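Local coordinates for UDP-N-acetylmuramate--L-alanine ligase (Thermotoga maritima, PDB 1J6U), which joins L-alanine to UDP-N-acetylmuramate at the expense of ATP, a cytoplasmic step in building the peptidoglycan of the bacterial cell wall, at residues Asp73-Thr78 with Glu94-Glu99; Tyr104-Leu109 with Ser178-Asn183; Ile353-Gln358 with Leu436-Gly441. One frame throughout, in Å; residues are numbered along the deposited sequence.

Overall arrangement
The three contacts follow one another along the chain and sample all three domains of a Mur ligase. Contact 1 pairs two parallel strands in the N-terminal domain. Strand 98-100 then runs straight into helix 101-112, whose flank forms contact 2 with a loop of the middle domain. Contacts 1 and 2 therefore touch, with I76 and L74 packed on Y104, although their centres are about 19 Å apart. Contact 3 lies in the sheet of the C-terminal domain, its centre about 38 Å from that of contact 1 and about 35 Å from that of contact 2. Contacts 1 and 3 each tie together strands inside a single domain, whereas contact 2 joins two domains together.

Contact 1 (Asp73-Thr78 with Glu94-Glu99); sequences DLVIKT and ERVPIE
V75 and I98 pair where the beta-alpha-beta crossover of strand 74-77, helix 86-93 and strand 98-100 closes, adding an outermost strand to the parallel sheet of the Rossmann-like N-terminal domain. Three hydrogen bonds join the backbones: V75 N to P97 O (3.0 Å), E99 N to V75 O (2.7 Å) and K77 N to E99 O (2.7 Å). P97 suits the strand's entrance because it needs to offer only its carbonyl here; its ring carbon CG lies 3.8 Å from L74 CD1, the two side chains meeting at about a right angle. On the face covered by helix 86-93, V75 and I98 lie alongside each other, with I98 CG1 3.9 Å from V75 CB. With CG1 anti to the carbonyl carbon (chi1 -70°), the methyl I98 CG2 is left facing K77, 3.6 Å from K77 CD, while K77 NZ bonds to N100 OD1. Trimming I98 to an alanine would probably open a gap beside V75 and leave K77 CD without the methyl it rests on. Since every hydrogen bond here is backbone to backbone, the main chain sets the register, and the side chains add apolar packing, beta-branched V75 and I98 suiting an extended strand.

Contact 2 (Tyr104-Leu109 with Ser178-Asn183); sequences YFRDTL and SEFSPN
R106 lies across the ring of F180, and this is the main apolar meeting of the two segments. It is a CH-pi contact: R106 CG stands 3.9 Å from the centroid of the F180 ring, almost directly above its centre, and R106 CB comes within 3.5 Å of F180 CZ. The aliphatic part of the arginine does this work, for the guanidinium plane is turned 74° from the ring and does not stack on it.

L109 and F105 meet F180 at its rim. L109 CD1 reaches the ring edge, near its plane, 3.7 Å from F180 CE2. F105 meets the same carbon through CD2, at 3.6 Å; the two phenylalanines touch rim to rim, with planes 32° apart and neither ring over the other. F105 and L109 are one helical turn apart, which puts both beside F180, and the F105 ring also meets F146 and Y168 edge-to-face. A large flat side chain suits F180's place, where it offers a face to one side chain and a rim to two more.

This is an interface between domains. Helix 101-112 belongs to the N-terminal domain and leads into strand 116-120, just ahead of the predicted ATP-binding residues G121 to T127. F180 sits in the middle-domain loop between strands 166-170 and 184-187.

The polar contacts are looser. R106 runs extended as far as CD, then turns at chi3 (76°), which carries NH1 over to E179. There it makes a weak hydrogen bond to E179 O (3.4 Å) and a long salt bridge to E179 OE2 (3.9 Å), while E179 CB lies at the guanidinium edge, 3.2 Å from NH1. The other carboxylate oxygen, E179 OE1, forms a salt bridge with K211.

Contact 3 (Ile353-Gln358 with Leu436-Gly441); sequences IVVIFQ and LFVGAG
I356 and F437 rise together from two neighbouring parallel strands, 352-357 and 433-438, central in the mixed sheet of the Rossmann-like alpha/beta C-terminal domain of the Mur ligase. I356 CD1 lies over the centre of the F437 ring, 3.9 Å from the centroid, in a CH-pi contact. It gets there because CG1 sits anti to the carbonyl carbon and chi2 stands at an unusual 99°, swinging the terminal methyl above the ring. Helix 443-457 covers this face, with I443 touching both side chains, and an isoleucine and a phenylalanine suit so buried a place.

The opposite face of the sheet carries V355, F357, L436 and V438, with helix 334-347 packed on it. Here the side chains cross at oblique angles: V355 CG1 meets V438 CG2 at 3.8 Å, and L436 CD1 reaches back along the neighbouring strand to I353 CG2, 3.7 Å away. F357 turns the edge of its ring toward V438, so that CD1 comes 3.3 Å from V438 O. That oxygen also accepts a hydrogen bond from Q358 N at 3.0 Å, with the donor nearly in line with the C=O. Along the same ladder I356 uses both its backbone groups: its N bonds to L436 O, and its O accepts V438 N.

Two glycines, G439 and G441, follow V438. G439 has backbone angles (phi 156°, psi 157°) that would jam a CB against the preceding carbonyl, and a CB there would also clash with Q358 O. At G441 any CB would run into the Q358 side chain, which is extended beyond CG; Q358 OE1 accepts a hydrogen bond from I443 N and rests 3.2 Å from G441 C.

Contact 1 (Asp73-Thr78 with Glu94-Glu99)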
ATOM      1  N   ASP A  73     -11.859  25.493  12.062  1.00 40.22           N
ATOM      2  CA  ASP A  73     -13.232  25.244  12.432  1.00 46.54           C
ATOM      3  C   ASP A  73     -13.293  23.798  12.763  1.00 43.79           C
ATOM      4  O   ASP A  73     -14.228  23.308  13.411  1.00 49.03           O
ATOM      5  CB  ASP A  73     -14.160  25.482  11.244  1.00 45.26           C
ATOM      6  CG  ASP A  73     -13.984  26.842  10.663  1.00 56.85           C
ATOM      7  OD1 ASP A  73     -13.957  27.801  11.463  1.00 70.29           O
ATOM      8  OD2 ASP A  73     -13.864  26.962   9.423  1.00 69.55           O
ATOM      9  N   LEU A  74     -12.273  23.095  12.315  1.00 44.74           N
ATOM     10  CA  LEU A  74     -12.293  21.672  12.507  1.00 40.90           C
ATOM     11  C   LEU A  74     -10.904  21.104  12.640  1.00 40.03           C
ATOM     12  O   LEU A  74      -9.967  21.550  11.978  1.00 35.01           O
ATOM     13  CB  LEU A  74     -13.013  21.056  11.311  1.00 34.49           C
ATOM     14  CG  LEU A  74     -13.199  19.566  11.461  1.00 49.62           C
ATOM     15  CD1 LEU A  74     -14.062  19.341  12.716  1.00 44.30           C
ATOM     16  CD2 LEU A  74     -13.816  18.973  10.177  1.00 35.25           C
ATOM     17  N   VAL A  75     -10.770  20.107  13.500  1.00 42.45           N
ATOM     18  CA  VAL A  75      -9.484  19.475  13.686  1.00 38.57           C
ATOM     19  C   VAL A  75      -9.658  17.996  13.455  1.00 41.47           C
ATOM     20  O   VAL A  75     -10.541  17.385  14.061  1.00 32.45           O
ATOM     21  CB  VAL A  75      -8.944  19.625  15.127  1.00 39.37           C
ATOM     22  CG1 VAL A  75      -7.841  18.579  15.353  1.00 37.54           C
ATOM     23  CG2 VAL A  75      -8.383  21.010  15.352  1.00 37.87           C
ATOM     24  N   ILE A  76      -8.812  17.421  12.600  1.00 34.15           N
ATOM     25  CA  ILE A  76      -8.868  15.989  12.347  1.00 37.29           C
ATOM     26  C   ILE A  76      -7.562  15.347  12.795  1.00 41.84           C
ATOM     27  O   ILE A  76      -6.464  15.896  12.562  1.00 40.43           O
ATOM     28  CB  ILE A  76      -9.067  15.692  10.866  1.00 46.97           C
ATOM     29  CG1 ILE A  76     -10.327  16.398  10.378  1.00 35.13           C
ATOM     30  CG2 ILE A  76      -9.160  14.185  10.664  1.00 35.97           C
ATOM     31  CD1 ILE A  76     -10.579  16.204   8.935  1.00 48.03           C
ATOM     32  N   LYS A  77      -7.674  14.188  13.437  1.00 40.57           N
ATOM     33  CA  LYS A  77      -6.482  13.491  13.925  1.00 47.69           C
ATOM     34  C   LYS A  77      -6.475  11.996  13.612  1.00 45.80           C
ATOM     35  O   LYS A  77      -7.513  11.356  13.483  1.00 54.84           O
ATOM     36  CB  LYS A  77      -6.347  13.686  15.441  1.00 32.84           C
ATOM     37  CG  LYS A  77      -7.387  12.949  16.266  1.00 39.52           C
ATOM     38  CD  LYS A  77      -7.365  13.421  17.712  1.00 42.95           C
ATOM     39  CE  LYS A  77      -7.319  12.278  18.695  1.00 43.66           C
ATOM     40  NZ  LYS A  77      -8.556  11.465  18.808  1.00 36.79           N
ATOM     41  N   THR A  78      -5.285  11.443  13.498  1.00 48.69           N
ATOM     42  CA  THR A  78      -5.137  10.023  13.236  1.00 48.77           C
ATOM     43  C   THR A  78      -5.106   9.256  14.552  1.00 48.41           C
ATOM     44  O   THR A  78      -4.800   9.809  15.605  1.00 48.35           O
ATOM     45  CB  THR A  78      -3.841   9.761  12.534  1.00 52.54           C
ATOM     46  OG1 THR A  78      -2.778   9.722  13.506  1.00 59.94           O
ATOM     47  CG2 THR A  78      -3.591  10.869  11.514  1.00 40.38           C
ATOM     48  N   GLU A  94      -9.708  25.193  23.232  1.00 42.47           N
ATOM     49  CA  GLU A  94     -10.356  26.193  22.389  1.00 31.88           C
ATOM     50  C   GLU A  94     -11.756  25.712  21.989  1.00 32.66           C
ATOM     51  O   GLU A  94     -12.489  26.407  21.295  1.00 49.53           O
ATOM     52  CB  GLU A  94      -9.500  26.445  21.162  1.00 35.06           C
ATOM     53  CG  GLU A  94      -9.526  27.872  20.660  1.00 60.69           C
ATOM     54  CD  GLU A  94      -8.625  28.799  21.432  1.00 55.96           C
ATOM     55  OE1 GLU A  94      -7.402  28.537  21.550  1.00 62.71           O
ATOM     56  OE2 GLU A  94      -9.156  29.808  21.920  1.00 82.35           O
ATOM     57  N   ARG A  95     -12.130  24.517  22.444  1.00 43.89           N
ATOM     58  CA  ARG A  95     -13.450  23.942  22.161  1.00 49.85           C
ATOM     59  C   ARG A  95     -13.734  23.660  20.674  1.00 49.46           C
ATOM     60  O   ARG A  95     -14.888  23.605  20.240  1.00 45.98           O
ATOM     61  CB  ARG A  95     -14.545  24.861  22.723  1.00 56.23           C
ATOM     62  CG  ARG A  95     -14.483  25.088  24.234  1.00 67.73           C
ATOM     63  CD  ARG A  95     -15.079  23.927  25.016  1.00 76.26           C
ATOM     64  NE  ARG A  95     -14.102  23.285  25.901  1.00 95.67           N
ATOM     65  CZ  ARG A  95     -13.545  23.851  26.971  1.00 90.04           C
ATOM     66  NH1 ARG A  95     -13.863  25.096  27.316  1.00 95.68           N
ATOM     67  NH2 ARG A  95     -12.665  23.163  27.694  1.00 91.98           N
ATOM     68  N   VAL A  96     -12.677  23.492  19.897  1.00 47.69           N
ATOM     69  CA  VAL A  96     -12.819  23.181  18.495  1.00 37.99           C
ATOM     70  C   VAL A  96     -13.114  21.686  18.329  1.00 40.38           C
ATOM     71  O   VAL A  96     -12.439  20.826  18.884  1.00 37.20           O
ATOM     72  CB  VAL A  96     -11.559  23.568  17.747  1.00 44.77           C
ATOM     73  CG1 VAL A  96     -11.593  23.035  16.316  1.00 49.55           C
ATOM     74  CG2 VAL A  96     -11.455  25.081  17.737  1.00 30.62           C
ATOM     75  N   PRO A  97     -14.170  21.364  17.588  1.00 41.94           N
ATOM     76  CA  PRO A  97     -14.540  19.957  17.359  1.00 43.22           C
ATOM     77  C   PRO A  97     -13.356  19.191  16.752  1.00 43.52           C
ATOM     78  O   PRO A  97     -12.643  19.683  15.860  1.00 35.24           O
ATOM     79  CB  PRO A  97     -15.721  20.063  16.410  1.00 43.01           C
ATOM     80  CG  PRO A  97     -15.386  21.354  15.614  1.00 54.48           C
ATOM     81  CD  PRO A  97     -14.938  22.281  16.728  1.00 34.82           C
ATOM     82  N   ILE A  98     -13.139  17.997  17.270  1.00 40.68           N
ATOM     83  CA  ILE A  98     -12.030  17.168  16.847  1.00 44.11           C
ATOM     84  C   ILE A  98     -12.588  15.876  16.334  1.00 47.51           C
ATOM     85  O   ILE A  98     -13.441  15.260  16.978  1.00 43.58           O
ATOM     86  CB  ILE A  98     -11.101  16.831  18.018  1.00 42.27           C
ATOM     87  CG1 ILE A  98     -10.348  18.079  18.452  1.00 40.64           C
ATOM     88  CG2 ILE A  98     -10.106  15.749  17.616  1.00 40.27           C
ATOM     89  CD1 ILE A  98      -9.868  17.958  19.873  1.00 34.74           C
ATOM     90  N   GLU A  99     -12.109  15.468  15.167  1.00 45.87           N
ATOM     91  CA  GLU A  99     -12.575  14.235  14.602  1.00 48.23           C
ATOM     92  C   GLU A  99     -11.452  13.306  14.221  1.00 36.73           C
ATOM     93  O   GLU A  99     -10.313  13.746  13.990  1.00 42.36           O
ATOM     94  CB  GLU A  99     -13.456  14.523  13.419  1.00 54.01           C
ATOM     95  CG  GLU A  99     -14.637  13.629  13.455  1.00 82.47           C
ATOM     96  CD  GLU A  99     -15.815  14.287  12.842  1.00 97.63           C
ATOM     97  OE1 GLU A  99     -16.024  15.485  13.164  1.00 89.24           O
ATOM     98  OE2 GLU A  99     -16.518  13.605  12.053  1.00105.75           O
TER

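Contact 2 (Tyr104-Leu109 with Ser178-Asn183)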
ATOM      1  N   TYR A 104     -14.149  10.557  10.038  1.00 38.39           N
ATOM      2  CA  TYR A 104     -14.368  11.732   9.200  1.00 43.64           C
ATOM      3  C   TYR A 104     -14.482  11.308   7.730  1.00 47.98           C
ATOM      4  O   TYR A 104     -15.271  11.852   6.948  1.00 42.09           O
ATOM      5  CB  TYR A 104     -13.210  12.699   9.348  1.00 38.33           C
ATOM      6  CG  TYR A 104     -13.384  13.950   8.536  1.00 39.66           C
ATOM      7  CD1 TYR A 104     -14.324  14.922   8.903  1.00 35.98           C
ATOM      8  CD2 TYR A 104     -12.589  14.186   7.407  1.00 40.38           C
ATOM      9  CE1 TYR A 104     -14.457  16.109   8.171  1.00 36.18           C
ATOM     10  CE2 TYR A 104     -12.722  15.357   6.670  1.00 41.12           C
ATOM     11  CZ  TYR A 104     -13.651  16.313   7.060  1.00 40.09           C
ATOM     12  OH  TYR A 104     -13.746  17.472   6.346  1.00 48.30           O
ATOM     13  N   PHE A 105     -13.655  10.339   7.365  1.00 43.63           N
ATOM     14  CA  PHE A 105     -13.670   9.807   6.028  1.00 46.41           C
ATOM     15  C   PHE A 105     -15.071   9.220   5.750  1.00 47.47           C
ATOM     16  O   PHE A 105     -15.687   9.490   4.706  1.00 39.03           O
ATOM     17  CB  PHE A 105     -12.608   8.719   5.902  1.00 43.87           C
ATOM     18  CG  PHE A 105     -12.521   8.154   4.540  1.00 45.03           C
ATOM     19  CD1 PHE A 105     -12.288   8.991   3.451  1.00 48.05           C
ATOM     20  CD2 PHE A 105     -12.705   6.795   4.328  1.00 51.39           C
ATOM     21  CE1 PHE A 105     -12.237   8.485   2.156  1.00 40.70           C
ATOM     22  CE2 PHE A 105     -12.658   6.275   3.040  1.00 53.03           C
ATOM     23  CZ  PHE A 105     -12.422   7.127   1.953  1.00 49.60           C
ATOM     24  N   ARG A 106     -15.585   8.422   6.683  1.00 37.36           N
ATOM     25  CA  ARG A 106     -16.903   7.880   6.460  1.00 39.97           C
ATOM     26  C   ARG A 106     -17.904   8.987   6.266  1.00 41.19           C
ATOM     27  O   ARG A 106     -18.769   8.918   5.391  1.00 44.46           O
ATOM     28  CB  ARG A 106     -17.373   7.036   7.606  1.00 35.85           C
ATOM     29  CG  ARG A 106     -18.458   6.116   7.137  1.00 42.99           C
ATOM     30  CD  ARG A 106     -19.110   5.383   8.252  1.00 52.49           C
ATOM     31  NE  ARG A 106     -20.010   6.268   8.962  1.00 70.32           N
ATOM     32  CZ  ARG A 106     -20.723   5.883   9.999  1.00 75.97           C
ATOM     33  NH1 ARG A 106     -20.620   4.635  10.424  1.00 89.14           N
ATOM     34  NH2 ARG A 106     -21.527   6.739  10.606  1.00 91.15           N
ATOM     35  N   ASP A 107     -17.803  10.017   7.082  1.00 42.32           N
ATOM     36  CA  ASP A 107     -18.730  11.110   6.930  1.00 51.15           C
ATOM     37  C   ASP A 107     -18.488  11.731   5.578  1.00 50.73           C
ATOM     38  O   ASP A 107     -19.427  12.156   4.904  1.00 46.47           O
ATOM     39  CB  ASP A 107     -18.535  12.159   8.022  1.00 55.05           C
ATOM     40  CG  ASP A 107     -19.041  11.691   9.359  1.00 74.47           C
ATOM     41  OD1 ASP A 107     -19.676  10.603   9.393  1.00 73.29           O
ATOM     42  OD2 ASP A 107     -18.810  12.409  10.365  1.00 78.87           O
ATOM     43  N   THR A 108     -17.224  11.773   5.166  1.00 53.47           N
ATOM     44  CA  THR A 108     -16.912  12.390   3.887  1.00 57.05           C
ATOM     45  C   THR A 108     -17.564  11.618   2.751  1.00 57.19           C
ATOM     46  O   THR A 108     -18.051  12.208   1.789  1.00 60.56           O
ATOM     47  CB  THR A 108     -15.389  12.529   3.683  1.00 56.59           C
ATOM     48  OG1 THR A 108     -14.983  13.862   4.059  1.00 60.18           O
ATOM     49  CG2 THR A 108     -15.015  12.261   2.219  1.00 61.43           C
ATOM     50  N   LEU A 109     -17.599  10.300   2.866  1.00 52.41           N
ATOM     51  CA  LEU A 109     -18.241   9.523   1.836  1.00 45.42           C
ATOM     52  C   LEU A 109     -19.733   9.780   1.920  1.00 51.71           C
ATOM     53  O   LEU A 109     -20.372   9.956   0.890  1.00 55.58           O
ATOM     54  CB  LEU A 109     -17.936   8.037   2.007  1.00 43.00           C
ATOM     55  CG  LEU A 109     -16.469   7.687   1.773  1.00 39.78           C
ATOM     56  CD1 LEU A 109     -16.231   6.214   1.968  1.00 39.73           C
ATOM     57  CD2 LEU A 109     -16.108   8.125   0.384  1.00 47.32           C
ATOM     58  N   SER A 178     -15.880  -1.668   9.746  1.00 44.73           N
ATOM     59  CA  SER A 178     -17.135  -2.428   9.663  1.00 52.04           C
ATOM     60  C   SER A 178     -18.392  -1.538   9.608  1.00 50.68           C
ATOM     61  O   SER A 178     -19.486  -2.030   9.372  1.00 56.74           O
ATOM     62  CB  SER A 178     -17.262  -3.334  10.875  1.00 45.07           C
ATOM     63  OG  SER A 178     -17.436  -2.501  11.999  1.00 58.17           O
ATOM     64  N   GLU A 179     -18.215  -0.241   9.836  1.00 46.07           N
ATOM     65  CA  GLU A 179     -19.293   0.727   9.817  1.00 39.33           C
ATOM     66  C   GLU A 179     -19.508   1.296   8.425  1.00 42.35           C
ATOM     67  O   GLU A 179     -20.442   2.063   8.190  1.00 37.69           O
ATOM     68  CB  GLU A 179     -18.985   1.879  10.785  1.00 52.37           C
ATOM     69  CG  GLU A 179     -18.970   1.468  12.239  1.00 59.90           C
ATOM     70  CD  GLU A 179     -20.284   0.837  12.660  1.00 76.04           C
ATOM     71  OE1 GLU A 179     -20.289  -0.369  13.012  1.00 77.13           O
ATOM     72  OE2 GLU A 179     -21.312   1.554  12.627  1.00 79.63           O
ATOM     73  N   PHE A 180     -18.628   0.947   7.504  1.00 40.16           N
ATOM     74  CA  PHE A 180     -18.770   1.411   6.134  1.00 40.32           C
ATOM     75  C   PHE A 180     -19.751   0.479   5.427  1.00 46.92           C
ATOM     76  O   PHE A 180     -19.956  -0.666   5.833  1.00 49.39           O
ATOM     77  CB  PHE A 180     -17.411   1.372   5.392  1.00 33.83           C
ATOM     78  CG  PHE A 180     -16.499   2.486   5.765  1.00 35.06           C
ATOM     79  CD1 PHE A 180     -15.936   2.551   7.039  1.00 39.64           C
ATOM     80  CD2 PHE A 180     -16.264   3.529   4.878  1.00 32.18           C
ATOM     81  CE1 PHE A 180     -15.158   3.663   7.411  1.00 33.47           C
ATOM     82  CE2 PHE A 180     -15.485   4.636   5.250  1.00 40.58           C
ATOM     83  CZ  PHE A 180     -14.938   4.701   6.510  1.00 34.37           C
ATOM     84  N   SER A 181     -20.369   0.963   4.369  1.00 44.89           N
ATOM     85  CA  SER A 181     -21.256   0.093   3.630  1.00 53.55           C
ATOM     86  C   SER A 181     -21.165   0.464   2.150  1.00 48.98           C
ATOM     87  O   SER A 181     -22.068   1.095   1.578  1.00 54.19           O
ATOM     88  CB  SER A 181     -22.681   0.219   4.160  1.00 56.68           C
ATOM     89  OG  SER A 181     -22.988   1.576   4.301  1.00 56.51           O
ATOM     90  N   PRO A 182     -20.045   0.083   1.517  1.00 42.11           N
ATOM     91  CA  PRO A 182     -19.808   0.365   0.097  1.00 45.68           C
ATOM     92  C   PRO A 182     -20.739  -0.495  -0.755  1.00 45.55           C
ATOM     93  O   PRO A 182     -21.376  -1.434  -0.251  1.00 47.08           O
ATOM     94  CB  PRO A 182     -18.361  -0.055  -0.085  1.00 46.07           C
ATOM     95  CG  PRO A 182     -18.283  -1.298   0.861  1.00 33.54           C
ATOM     96  CD  PRO A 182     -18.973  -0.765   2.087  1.00 37.95           C
ATOM     97  N   ASN A 183     -20.801  -0.174  -2.038  1.00 39.16           N
ATOM     98  CA  ASN A 183     -21.609  -0.928  -2.994  1.00 34.49           C
ATOM     99  C   ASN A 183     -20.910  -2.262  -3.188  1.00 40.71           C
ATOM    100  O   ASN A 183     -21.532  -3.341  -3.122  1.00 43.55           O
ATOM    101  CB  ASN A 183     -21.636  -0.229  -4.362  1.00 33.55           C
ATOM    102  CG  ASN A 183     -22.402   1.074  -4.349  1.00 45.07           C
ATOM    103  OD1 ASN A 183     -22.021   2.049  -3.687  1.00 46.65           O
ATOM    104  ND2 ASN A 183     -23.495   1.105  -5.101  1.00 49.04           N
TER

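Contact 3 (Ile353-Gln358 with Leu436-Gly441)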
ATOM      1  N   ILE A 353      21.307 -10.482  -6.887  1.00 36.17           N
ATOM      2  CA  ILE A 353      20.285  -9.863  -6.052  1.00 34.32           C
ATOM      3  C   ILE A 353      20.894  -9.433  -4.734  1.00 40.10           C
ATOM      4  O   ILE A 353      21.412 -10.273  -3.970  1.00 34.36           O
ATOM      5  CB  ILE A 353      19.131 -10.826  -5.741  1.00 34.18           C
ATOM      6  CG1 ILE A 353      18.570 -11.384  -7.038  1.00 38.00           C
ATOM      7  CG2 ILE A 353      18.027 -10.076  -4.998  1.00 35.76           C
ATOM      8  CD1 ILE A 353      18.144 -10.314  -8.006  1.00 43.77           C
ATOM      9  N   VAL A 354      20.841  -8.127  -4.482  1.00 31.45           N
ATOM     10  CA  VAL A 354      21.386  -7.541  -3.261  1.00 32.60           C
ATOM     11  C   VAL A 354      20.284  -6.890  -2.435  1.00 32.42           C
ATOM     12  O   VAL A 354      19.621  -5.951  -2.889  1.00 36.77           O
ATOM     13  CB  VAL A 354      22.417  -6.463  -3.568  1.00 28.85           C
ATOM     14  CG1 VAL A 354      22.861  -5.831  -2.278  1.00 24.94           C
ATOM     15  CG2 VAL A 354      23.594  -7.072  -4.307  1.00 27.67           C
ATOM     16  N   VAL A 355      20.081  -7.405  -1.231  1.00 40.75           N
ATOM     17  CA  VAL A 355      19.066  -6.865  -0.347  1.00 32.47           C
ATOM     18  C   VAL A 355      19.687  -6.008   0.748  1.00 39.45           C
ATOM     19  O   VAL A 355      20.613  -6.431   1.428  1.00 50.25           O
ATOM     20  CB  VAL A 355      18.272  -7.969   0.317  1.00 34.60           C
ATOM     21  CG1 VAL A 355      17.162  -7.373   1.178  1.00 34.45           C
ATOM     22  CG2 VAL A 355      17.710  -8.871  -0.726  1.00 32.29           C
ATOM     23  N   ILE A 356      19.195  -4.784   0.856  1.00 34.66           N
ATOM     24  CA  ILE A 356      19.581  -3.840   1.878  1.00 36.10           C
ATOM     25  C   ILE A 356      18.264  -3.771   2.679  1.00 43.43           C
ATOM     26  O   ILE A 356      17.274  -3.156   2.253  1.00 39.78           O
ATOM     27  CB  ILE A 356      19.908  -2.474   1.275  1.00 37.01           C
ATOM     28  CG1 ILE A 356      21.108  -2.611   0.325  1.00 40.22           C
ATOM     29  CG2 ILE A 356      20.214  -1.490   2.395  1.00 30.65           C
ATOM     30  CD1 ILE A 356      20.717  -2.717  -1.132  1.00 46.21           C
ATOM     31  N   PHE A 357      18.251  -4.428   3.828  1.00 40.48           N
ATOM     32  CA  PHE A 357      17.052  -4.524   4.637  1.00 42.25           C
ATOM     33  C   PHE A 357      17.042  -3.795   5.961  1.00 47.05           C
ATOM     34  O   PHE A 357      17.896  -4.033   6.813  1.00 48.55           O
ATOM     35  CB  PHE A 357      16.786  -6.004   4.880  1.00 46.71           C
ATOM     36  CG  PHE A 357      15.656  -6.281   5.829  1.00 51.04           C
ATOM     37  CD1 PHE A 357      14.393  -5.749   5.604  1.00 56.45           C
ATOM     38  CD2 PHE A 357      15.841  -7.135   6.911  1.00 46.93           C
ATOM     39  CE1 PHE A 357      13.323  -6.072   6.447  1.00 56.01           C
ATOM     40  CE2 PHE A 357      14.787  -7.463   7.751  1.00 44.22           C
ATOM     41  CZ  PHE A 357      13.524  -6.932   7.519  1.00 45.17           C
ATOM     42  N   GLN A 358      16.056  -2.928   6.142  1.00 40.71           N
ATOM     43  CA  GLN A 358      15.905  -2.193   7.396  1.00 39.56           C
ATOM     44  C   GLN A 358      14.733  -2.849   8.125  1.00 45.84           C
ATOM     45  O   GLN A 358      13.597  -2.625   7.761  1.00 50.74           O
ATOM     46  CB  GLN A 358      15.609  -0.724   7.106  1.00 37.38           C
ATOM     47  CG  GLN A 358      15.231   0.115   8.328  1.00 28.90           C
ATOM     48  CD  GLN A 358      14.814   1.533   7.953  1.00 44.80           C
ATOM     49  OE1 GLN A 358      13.862   1.741   7.185  1.00 57.56           O
ATOM     50  NE2 GLN A 358      15.523   2.519   8.499  1.00 51.28           N
ATOM     51  N   LEU A 436      17.767  -4.294  -4.072  1.00 33.92           N
ATOM     52  CA  LEU A 436      16.451  -4.168  -3.477  1.00 34.10           C
ATOM     53  C   LEU A 436      16.567  -3.516  -2.103  1.00 41.88           C
ATOM     54  O   LEU A 436      17.102  -4.131  -1.168  1.00 37.53           O
ATOM     55  CB  LEU A 436      15.827  -5.536  -3.256  1.00 33.62           C
ATOM     56  CG  LEU A 436      15.699  -6.491  -4.410  1.00 35.48           C
ATOM     57  CD1 LEU A 436      15.312  -7.887  -3.864  1.00 40.14           C
ATOM     58  CD2 LEU A 436      14.684  -5.935  -5.380  1.00 37.73           C
ATOM     59  N   PHE A 437      16.067  -2.291  -1.983  1.00 33.65           N
ATOM     60  CA  PHE A 437      16.051  -1.605  -0.709  1.00 35.38           C
ATOM     61  C   PHE A 437      14.693  -1.939  -0.052  1.00 41.67           C
ATOM     62  O   PHE A 437      13.650  -1.370  -0.383  1.00 32.96           O
ATOM     63  CB  PHE A 437      16.185  -0.115  -0.918  1.00 33.16           C
ATOM     64  CG  PHE A 437      17.562   0.307  -1.195  1.00 51.99           C
ATOM     65  CD1 PHE A 437      18.095   0.178  -2.469  1.00 43.41           C
ATOM     66  CD2 PHE A 437      18.348   0.852  -0.178  1.00 48.04           C
ATOM     67  CE1 PHE A 437      19.388   0.600  -2.732  1.00 42.30           C
ATOM     68  CE2 PHE A 437      19.644   1.269  -0.437  1.00 50.19           C
ATOM     69  CZ  PHE A 437      20.163   1.147  -1.715  1.00 43.79           C
ATOM     70  N   VAL A 438      14.743  -2.847   0.906  1.00 30.00           N
ATOM     71  CA  VAL A 438      13.570  -3.349   1.574  1.00 30.63           C
ATOM     72  C   VAL A 438      13.223  -2.856   2.961  1.00 34.99           C
ATOM     73  O   VAL A 438      14.025  -2.971   3.882  1.00 40.54           O
ATOM     74  CB  VAL A 438      13.690  -4.854   1.662  1.00 31.09           C
ATOM     75  CG1 VAL A 438      12.379  -5.461   2.195  1.00 31.32           C
ATOM     76  CG2 VAL A 438      14.106  -5.382   0.284  1.00 30.13           C
ATOM     77  N   GLY A 439      12.005  -2.352   3.113  1.00 41.24           N
ATOM     78  CA  GLY A 439      11.545  -1.925   4.412  1.00 37.02           C
ATOM     79  C   GLY A 439      10.449  -0.891   4.439  1.00 38.41           C
ATOM     80  O   GLY A 439      10.303  -0.116   3.511  1.00 38.21           O
ATOM     81  N   ALA A 440       9.704  -0.842   5.544  1.00 43.55           N
ATOM     82  CA  ALA A 440       8.591   0.093   5.656  1.00 41.01           C
ATOM     83  C   ALA A 440       9.005   1.473   6.139  1.00 44.33           C
ATOM     84  O   ALA A 440       8.248   2.442   6.018  1.00 43.95           O
ATOM     85  CB  ALA A 440       7.553  -0.492   6.571  1.00 46.81           C
ATOM     86  N   GLY A 441      10.225   1.575   6.656  1.00 43.92           N
ATOM     87  CA  GLY A 441      10.673   2.854   7.167  1.00 43.04           C
ATOM     88  C   GLY A 441      11.536   3.753   6.320  1.00 44.38           C
ATOM     89  O   GLY A 441      11.308   3.941   5.121  1.00 39.92           O
TER